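Local atomic coordinates of signal recognition particle receptor subunit beta (Mus musculus, PDB entry 2FH5), a protein that binds GTP as part of the signal recognition particle receptor, which directs nascent secretory proteins to the membrane of the endoplasmic reticulum. Residues Arg80-Val85 and Asn114-Leu119; Ala44-Asn49 and Leu56-Leu61. All blocks are in the same frame, centred on the assembly; numbering follows the deposited sequence.

Overall arrangement
The two contacts sit in one mixed beta-sheet of a P-loop GTPase fold, their centres about 13 Å apart. Contact 2 comes first along the chain and is complete before contact 1 begins: it is the antiparallel hairpin of strands 42-47 and 55-60, the former being the outermost strand on its side of the sheet within this chain. Contact 1 pairs strands 79-87 and 117-123 in parallel, closer to the centre of the protein. Direct touch is also made, where Arg80 CD packs on Leu56 CD2. Helix 204-213 lies against side chains of both contacts. The two pairs flank strand 9-13, which runs between strands 55-60 and 79-87 and leads into the GTP-binding loop.

Contact 1 of 2, residues Arg80-Val85 and Asn114-Leu119; sequences RAVVFV and NSPSLL
Pro116 opens the pairing by laying its ring beside Val82: the two side chains point the same way, and CG of Pro116 meets CG2 of Val82 at 4.0 Å. That methyl stands next to its own backbone N, because CG1 takes the place anti to the N (chi1 175°). At Ser117 the parallel ladder begins. Its N bonds to Arg80 O over 3.2 Å, with the donor tilted 31° from the carbonyl plane, whereas its O accepts Val82 N at 2.9 Å. The same O also takes a CA-H...O contact from Ala81 CA. Leu118 turns to the face carrying Val82, where its CD1 reaches CG1 of Val82 at 4.1 Å and lies 4.3 Å from CB of Phe84, one methyl thus touching two neighbours of the other strand. Leu119 then completes the ladder, its N giving a 2.8 Å bond to Val82 O and its O accepting Phe84 N at 2.7 Å. On the face of Ala81 and Ser117, CD2 of Leu119 packs against CG1 of Val83. Strands 79-87 and 117-123 are joined through helix 91-110 as a beta-alpha-beta unit, and that helix covers Phe84 and Leu118, with Phe101 meeting the Phe84 ring. Trp209 of helix 204-213 lies over Ala81, Val83, Ser117 and Leu119, while strand 9-13 is hydrogen-bonded along the other edge of 79-87.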
ATOM      1  N   ARG B  80       5.506  15.557 -10.985  1.00 50.10           N
ATOM      2  CA  ARG B  80       6.522  15.663 -11.998  1.00 51.81           C
ATOM      3  C   ARG B  80       6.423  14.361 -12.798  1.00 55.38           C
ATOM      4  O   ARG B  80       6.766  14.310 -13.987  1.00 55.82           O
ATOM      5  CB  ARG B  80       7.890  15.749 -11.332  1.00 56.61           C
ATOM      6  CG  ARG B  80       9.057  15.593 -12.255  1.00 62.40           C
ATOM      7  CD  ARG B  80      10.346  15.636 -11.457  1.00 72.27           C
ATOM      8  NE  ARG B  80      11.422  16.282 -12.203  1.00 78.23           N
ATOM      9  CZ  ARG B  80      11.499  17.593 -12.412  1.00 81.88           C
ATOM     10  NH1 ARG B  80      10.565  18.402 -11.926  1.00 81.35           N
ATOM     11  NH2 ARG B  80      12.501  18.092 -13.124  1.00 84.88           N
ATOM     12  N   ALA B  81       5.954  13.305 -12.127  1.00 50.16           N
ATOM     13  CA  ALA B  81       5.817  12.000 -12.755  1.00 48.07           C
ATOM     14  C   ALA B  81       4.801  11.132 -12.037  1.00 49.03           C
ATOM     15  O   ALA B  81       4.536  11.312 -10.853  1.00 49.92           O
ATOM     16  CB  ALA B  81       7.161  11.291 -12.794  1.00 46.86           C
ATOM     17  N   VAL B  82       4.245  10.179 -12.776  1.00 45.53           N
ATOM     18  CA  VAL B  82       3.254   9.264 -12.259  1.00 43.58           C
ATOM     19  C   VAL B  82       3.696   7.864 -12.616  1.00 45.30           C
ATOM     20  O   VAL B  82       4.060   7.623 -13.766  1.00 49.66           O
ATOM     21  CB  VAL B  82       1.875   9.500 -12.906  1.00 41.66           C
ATOM     22  CG1 VAL B  82       0.859   8.435 -12.422  1.00 37.94           C
ATOM     23  CG2 VAL B  82       1.397  10.886 -12.568  1.00 38.67           C
ATOM     24  N   VAL B  83       3.698   6.964 -11.629  1.00 40.42           N
ATOM     25  CA  VAL B  83       4.049   5.558 -11.843  1.00 35.60           C
ATOM     26  C   VAL B  83       2.772   4.804 -11.592  1.00 39.77           C
ATOM     27  O   VAL B  83       2.231   4.821 -10.471  1.00 43.86           O
ATOM     28  CB  VAL B  83       5.086   5.048 -10.845  1.00 36.71           C
ATOM     29  CG1 VAL B  83       5.386   3.560 -11.115  1.00 31.80           C
ATOM     30  CG2 VAL B  83       6.356   5.887 -10.951  1.00 37.81           C
ATOM     31  N   PHE B  84       2.258   4.183 -12.640  1.00 37.30           N
ATOM     32  CA  PHE B  84       1.029   3.419 -12.522  1.00 35.56           C
ATOM     33  C   PHE B  84       1.491   1.976 -12.333  1.00 38.20           C
ATOM     34  O   PHE B  84       2.064   1.369 -13.247  1.00 39.09           O
ATOM     35  CB  PHE B  84       0.178   3.589 -13.799  1.00 35.77           C
ATOM     36  CG  PHE B  84      -1.203   2.993 -13.708  1.00 33.12           C
ATOM     37  CD1 PHE B  84      -1.400   1.610 -13.827  1.00 33.55           C
ATOM     38  CD2 PHE B  84      -2.307   3.809 -13.488  1.00 35.88           C
ATOM     39  CE1 PHE B  84      -2.689   1.050 -13.725  1.00 33.22           C
ATOM     40  CE2 PHE B  84      -3.616   3.264 -13.381  1.00 34.56           C
ATOM     41  CZ  PHE B  84      -3.805   1.887 -13.501  1.00 36.12           C
ATOM     42  N   VAL B  85       1.259   1.437 -11.137  1.00 36.25           N
ATOM     43  CA  VAL B  85       1.668   0.068 -10.819  1.00 36.09           C
ATOM     44  C   VAL B  85       0.656  -1.001 -11.221  1.00 37.80           C
ATOM     45  O   VAL B  85      -0.540  -0.864 -11.001  1.00 42.00           O
ATOM     46  CB  VAL B  85       1.954  -0.050  -9.335  1.00 38.02           C
ATOM     47  CG1 VAL B  85       2.526  -1.407  -9.036  1.00 35.03           C
ATOM     48  CG2 VAL B  85       2.889   1.078  -8.908  1.00 29.92           C
ATOM     49  N   ASN B 114       1.571  21.300 -17.315  1.00 80.82           N
ATOM     50  CA  ASN B 114       2.815  20.604 -17.638  1.00 80.93           C
ATOM     51  C   ASN B 114       2.646  19.117 -17.391  1.00 78.08           C
ATOM     52  O   ASN B 114       2.969  18.610 -16.314  1.00 80.51           O
ATOM     53  CB  ASN B 114       3.983  21.118 -16.793  1.00 85.81           C
ATOM     54  CG  ASN B 114       4.481  22.468 -17.249  1.00 92.34           C
ATOM     55  OD1 ASN B 114       3.824  23.494 -17.034  1.00 94.77           O
ATOM     56  ND2 ASN B 114       5.650  22.481 -17.891  1.00 94.10           N
ATOM     57  N   SER B 115       2.140  18.419 -18.396  1.00 73.16           N
ATOM     58  CA  SER B 115       1.908  16.994 -18.286  1.00 67.71           C
ATOM     59  C   SER B 115       3.051  16.242 -17.631  1.00 64.10           C
ATOM     60  O   SER B 115       4.213  16.380 -18.026  1.00 63.66           O
ATOM     61  CB  SER B 115       1.621  16.396 -19.660  1.00 65.80           C
ATOM     62  OG  SER B 115       0.257  16.587 -19.979  1.00 70.37           O
ATOM     63  N   PRO B 116       2.733  15.441 -16.604  1.00 57.08           N
ATOM     64  CA  PRO B 116       3.776  14.684 -15.930  1.00 53.21           C
ATOM     65  C   PRO B 116       4.209  13.527 -16.811  1.00 50.28           C
ATOM     66  O   PRO B 116       3.444  13.063 -17.647  1.00 48.86           O
ATOM     67  CB  PRO B 116       3.079  14.208 -14.664  1.00 53.34           C
ATOM     68  CG  PRO B 116       1.706  13.971 -15.137  1.00 53.55           C
ATOM     69  CD  PRO B 116       1.437  15.223 -15.942  1.00 57.62           C
ATOM     70  N   SER B 117       5.444  13.088 -16.632  1.00 44.52           N
ATOM     71  CA  SER B 117       5.963  11.958 -17.354  1.00 50.13           C
ATOM     72  C   SER B 117       5.220  10.744 -16.718  1.00 53.65           C
ATOM     73  O   SER B 117       4.941  10.747 -15.516  1.00 50.51           O
ATOM     74  CB  SER B 117       7.478  11.907 -17.114  1.00 54.44           C
ATOM     75  OG  SER B 117       8.076  10.783 -17.724  1.00 62.87           O
ATOM     76  N   LEU B 118       4.903   9.717 -17.505  1.00 52.30           N
ATOM     77  CA  LEU B 118       4.162   8.567 -16.987  1.00 48.16           C
ATOM     78  C   LEU B 118       4.793   7.189 -17.197  1.00 47.18           C
ATOM     79  O   LEU B 118       5.178   6.837 -18.296  1.00 51.10           O
ATOM     80  CB  LEU B 118       2.757   8.584 -17.591  1.00 50.13           C
ATOM     81  CG  LEU B 118       1.906   7.309 -17.556  1.00 58.29           C
ATOM     82  CD1 LEU B 118       1.550   6.900 -16.131  1.00 58.18           C
ATOM     83  CD2 LEU B 118       0.639   7.574 -18.340  1.00 62.12           C
ATOM     84  N   LEU B 119       4.895   6.393 -16.138  1.00 47.43           N
ATOM     85  CA  LEU B 119       5.466   5.056 -16.278  1.00 46.47           C
ATOM     86  C   LEU B 119       4.448   3.998 -15.898  1.00 47.19           C
ATOM     87  O   LEU B 119       3.643   4.183 -14.984  1.00 49.12           O
ATOM     88  CB  LEU B 119       6.709   4.887 -15.392  1.00 48.05           C
ATOM     89  CG  LEU B 119       7.355   3.491 -15.362  1.00 48.40           C
ATOM     90  CD1 LEU B 119       8.113   3.228 -16.655  1.00 49.29           C
ATOM     91  CD2 LEU B 119       8.306   3.392 -14.176  1.00 43.96           C
TER

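Contact 2 of 2, residues Ala44-Asn49 and Leu56-Leu61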
ATOM      1  N   ALA B  44       7.505  10.555   1.269  1.00 47.67           N
ATOM      2  CA  ALA B  44       8.851  10.612   1.809  1.00 48.44           C
ATOM      3  C   ALA B  44       9.832  11.041   0.714  1.00 52.44           C
ATOM      4  O   ALA B  44       9.566  10.865  -0.483  1.00 49.20           O
ATOM      5  CB  ALA B  44       9.240   9.269   2.355  1.00 48.64           C
ATOM      6  N   ILE B  45      10.975  11.579   1.128  1.00 50.67           N
ATOM      7  CA  ILE B  45      11.970  12.051   0.186  1.00 50.71           C
ATOM      8  C   ILE B  45      12.872  10.945  -0.361  1.00 53.39           C
ATOM      9  O   ILE B  45      13.377  10.108   0.381  1.00 53.78           O
ATOM     10  CB  ILE B  45      12.829  13.147   0.834  1.00 51.18           C
ATOM     11  CG1 ILE B  45      11.988  14.407   1.009  1.00 53.55           C
ATOM     12  CG2 ILE B  45      14.042  13.447  -0.020  1.00 53.54           C
ATOM     13  CD1 ILE B  45      12.637  15.447   1.902  1.00 55.53           C
ATOM     14  N   TYR B  46      13.080  10.957  -1.671  1.00 54.08           N
ATOM     15  CA  TYR B  46      13.926   9.962  -2.314  1.00 61.21           C
ATOM     16  C   TYR B  46      15.147  10.632  -2.976  1.00 66.61           C
ATOM     17  O   TYR B  46      14.988  11.477  -3.852  1.00 65.53           O
ATOM     18  CB  TYR B  46      13.104   9.204  -3.367  1.00 54.38           C
ATOM     19  CG  TYR B  46      13.865   8.160  -4.164  1.00 52.64           C
ATOM     20  CD1 TYR B  46      14.282   6.970  -3.580  1.00 50.61           C
ATOM     21  CD2 TYR B  46      14.138   8.355  -5.517  1.00 51.24           C
ATOM     22  CE1 TYR B  46      14.957   5.988  -4.329  1.00 48.76           C
ATOM     23  CE2 TYR B  46      14.805   7.389  -6.272  1.00 46.81           C
ATOM     24  CZ  TYR B  46      15.212   6.211  -5.678  1.00 50.61           C
ATOM     25  OH  TYR B  46      15.882   5.262  -6.428  1.00 50.44           O
ATOM     26  N   LYS B  47      16.355  10.268  -2.541  1.00 73.47           N
ATOM     27  CA  LYS B  47      17.569  10.818  -3.141  1.00 78.14           C
ATOM     28  C   LYS B  47      17.905   9.930  -4.326  1.00 81.00           C
ATOM     29  O   LYS B  47      18.199   8.742  -4.175  1.00 77.42           O
ATOM     30  CB  LYS B  47      18.739  10.813  -2.154  1.00 83.23           C
ATOM     31  CG  LYS B  47      18.542  11.705  -0.929  1.00 88.69           C
ATOM     32  CD  LYS B  47      18.351  13.171  -1.289  1.00 90.04           C
ATOM     33  CE  LYS B  47      18.204  14.018  -0.027  1.00 92.34           C
ATOM     34  NZ  LYS B  47      17.897  15.453  -0.315  1.00 96.22           N
ATOM     35  N   VAL B  48      17.842  10.522  -5.510  1.00 86.56           N
ATOM     36  CA  VAL B  48      18.105   9.820  -6.757  1.00 93.09           C
ATOM     37  C   VAL B  48      19.524   9.250  -6.903  1.00 97.82           C
ATOM     38  O   VAL B  48      20.484   9.768  -6.327  1.00 97.27           O
ATOM     39  CB  VAL B  48      17.777  10.752  -7.933  1.00 91.48           C
ATOM     40  CG1 VAL B  48      18.282  10.177  -9.230  1.00 91.03           C
ATOM     41  CG2 VAL B  48      16.279  10.957  -7.999  1.00 90.80           C
ATOM     42  N   ASN B  49      19.634   8.180  -7.690  1.00103.75           N
ATOM     43  CA  ASN B  49      20.899   7.485  -7.940  1.00111.07           C
ATOM     44  C   ASN B  49      21.960   8.200  -8.791  1.00114.40           C
ATOM     45  O   ASN B  49      23.113   7.760  -8.826  1.00114.63           O
ATOM     46  CB  ASN B  49      20.618   6.110  -8.565  1.00112.69           C
ATOM     47  CG  ASN B  49      20.324   5.040  -7.524  1.00115.39           C
ATOM     48  OD1 ASN B  49      19.493   5.229  -6.632  1.00116.07           O
ATOM     49  ND2 ASN B  49      21.003   3.903  -7.641  1.00115.21           N
ATOM     50  N   LEU B  56      13.425  13.686  -4.982  1.00 67.20           N
ATOM     51  CA  LEU B  56      12.042  13.623  -5.452  1.00 61.70           C
ATOM     52  C   LEU B  56      11.162  13.318  -4.222  1.00 56.55           C
ATOM     53  O   LEU B  56      11.641  12.782  -3.229  1.00 57.73           O
ATOM     54  CB  LEU B  56      11.896  12.496  -6.489  1.00 55.16           C
ATOM     55  CG  LEU B  56      12.611  12.631  -7.844  1.00 52.77           C
ATOM     56  CD1 LEU B  56      12.618  11.298  -8.585  1.00 43.06           C
ATOM     57  CD2 LEU B  56      11.898  13.704  -8.681  1.00 45.76           C
ATOM     58  N   THR B  57       9.895  13.695  -4.257  1.00 51.77           N
ATOM     59  CA  THR B  57       9.014  13.360  -3.148  1.00 51.47           C
ATOM     60  C   THR B  57       8.102  12.213  -3.596  1.00 49.36           C
ATOM     61  O   THR B  57       7.171  12.428  -4.359  1.00 50.55           O
ATOM     62  CB  THR B  57       8.122  14.533  -2.728  1.00 52.81           C
ATOM     63  OG1 THR B  57       8.924  15.523  -2.090  1.00 57.48           O
ATOM     64  CG2 THR B  57       7.045  14.067  -1.747  1.00 54.03           C
ATOM     65  N   LEU B  58       8.390  10.992  -3.160  1.00 47.11           N
ATOM     66  CA  LEU B  58       7.537   9.872  -3.537  1.00 42.99           C
ATOM     67  C   LEU B  58       6.252   9.984  -2.721  1.00 41.40           C
ATOM     68  O   LEU B  58       6.303  10.253  -1.514  1.00 41.15           O
ATOM     69  CB  LEU B  58       8.223   8.540  -3.230  1.00 41.36           C
ATOM     70  CG  LEU B  58       9.668   8.344  -3.704  1.00 46.59           C
ATOM     71  CD1 LEU B  58      10.075   6.899  -3.481  1.00 40.83           C
ATOM     72  CD2 LEU B  58       9.809   8.680  -5.184  1.00 46.22           C
ATOM     73  N   ILE B  59       5.112   9.822  -3.393  1.00 37.88           N
ATOM     74  CA  ILE B  59       3.796   9.858  -2.758  1.00 39.11           C
ATOM     75  C   ILE B  59       3.037   8.591  -3.162  1.00 44.56           C
ATOM     76  O   ILE B  59       2.728   8.384  -4.341  1.00 49.93           O
ATOM     77  CB  ILE B  59       2.978  11.064  -3.204  1.00 39.97           C
ATOM     78  CG1 ILE B  59       3.671  12.359  -2.782  1.00 38.19           C
ATOM     79  CG2 ILE B  59       1.589  10.993  -2.620  1.00 37.81           C
ATOM     80  CD1 ILE B  59       2.879  13.611  -3.191  1.00 41.37           C
ATOM     81  N   ASP B  60       2.763   7.739  -2.178  1.00 43.61           N
ATOM     82  CA  ASP B  60       2.064   6.470  -2.374  1.00 42.18           C
ATOM     83  C   ASP B  60       0.575   6.718  -2.216  1.00 38.73           C
ATOM     84  O   ASP B  60       0.150   7.079  -1.144  1.00 43.21           O
ATOM     85  CB  ASP B  60       2.591   5.474  -1.318  1.00 45.67           C
ATOM     86  CG  ASP B  60       1.746   4.181  -1.191  1.00 53.98           C
ATOM     87  OD1 ASP B  60       1.218   3.679  -2.204  1.00 50.61           O
ATOM     88  OD2 ASP B  60       1.630   3.649  -0.048  1.00 62.89           O
ATOM     89  N   LEU B  61      -0.219   6.521  -3.265  1.00 40.33           N
ATOM     90  CA  LEU B  61      -1.678   6.767  -3.169  1.00 38.55           C
ATOM     91  C   LEU B  61      -2.522   5.496  -3.063  1.00 40.45           C
ATOM     92  O   LEU B  61      -2.333   4.555  -3.806  1.00 42.91           O
ATOM     93  CB  LEU B  61      -2.181   7.610  -4.361  1.00 34.82           C
ATOM     94  CG  LEU B  61      -1.555   9.008  -4.579  1.00 40.36           C
ATOM     95  CD1 LEU B  61      -2.225   9.735  -5.737  1.00 35.60           C
ATOM     96  CD2 LEU B  61      -1.699   9.842  -3.311  1.00 36.60           C
TER
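Tyr46 holds CG anti to its backbone N (chi1 178°) and Leu58 holds CG anti to its carbonyl carbon, and with these torsions the two side chains cross on the same face of the sheet. The closest touch is between CB of Tyr46 and CG of Leu58, at 3.6 Å. Both methyls of Leu58 also approach that CB, and CD1 comes obliquely to the Tyr46 ring, 4.1 Å from its CG. The phenol end leads away from strand 55-60 to Glu207, whose OE1 is hydrogen-bonded to Tyr46 OH. Just past the end of strand 42-47, CG2 of Val48 meets CD1 of Leu56 at 3.7 Å. This is a beta hairpin of a P-loop GTPase sheet, with 42-47 its outermost strand within this chain; the segments 44-47 and 56-60 depart well from exact antiparallel, their N-to-C directions 132° apart. Tyr46 and Leu56 form a hydrogen-bonded pair, Tyr46 N reaching Leu56 O at 2.8 Å and Leu56 N reaching Tyr46 O at 2.9 Å. Ala44 and Leu58 make the second such pair, in which Leu58 N to Ala44 O is the more bent bond, 135° at the hydrogen. Between them Ile45 and Thr57 are a non-hydrogen-bonded pair on the other face. Leu58 also packs on Phe24 of helix 20-29. An alanine in place of Leu58 would probably leave CB of Tyr46 without its close packing and open a gap beside Phe24. From the same helix Leu27 meets Tyr46 and Leu28 meets Ala44, while Leu210 of helix 204-213 touches Tyr46 and Leu56. A neighbouring protein chain packs on Ala44 and Asp60, and Asp60 OD2 is hydrogen-bonded to OG1 of Thr21, a magnesium ligand.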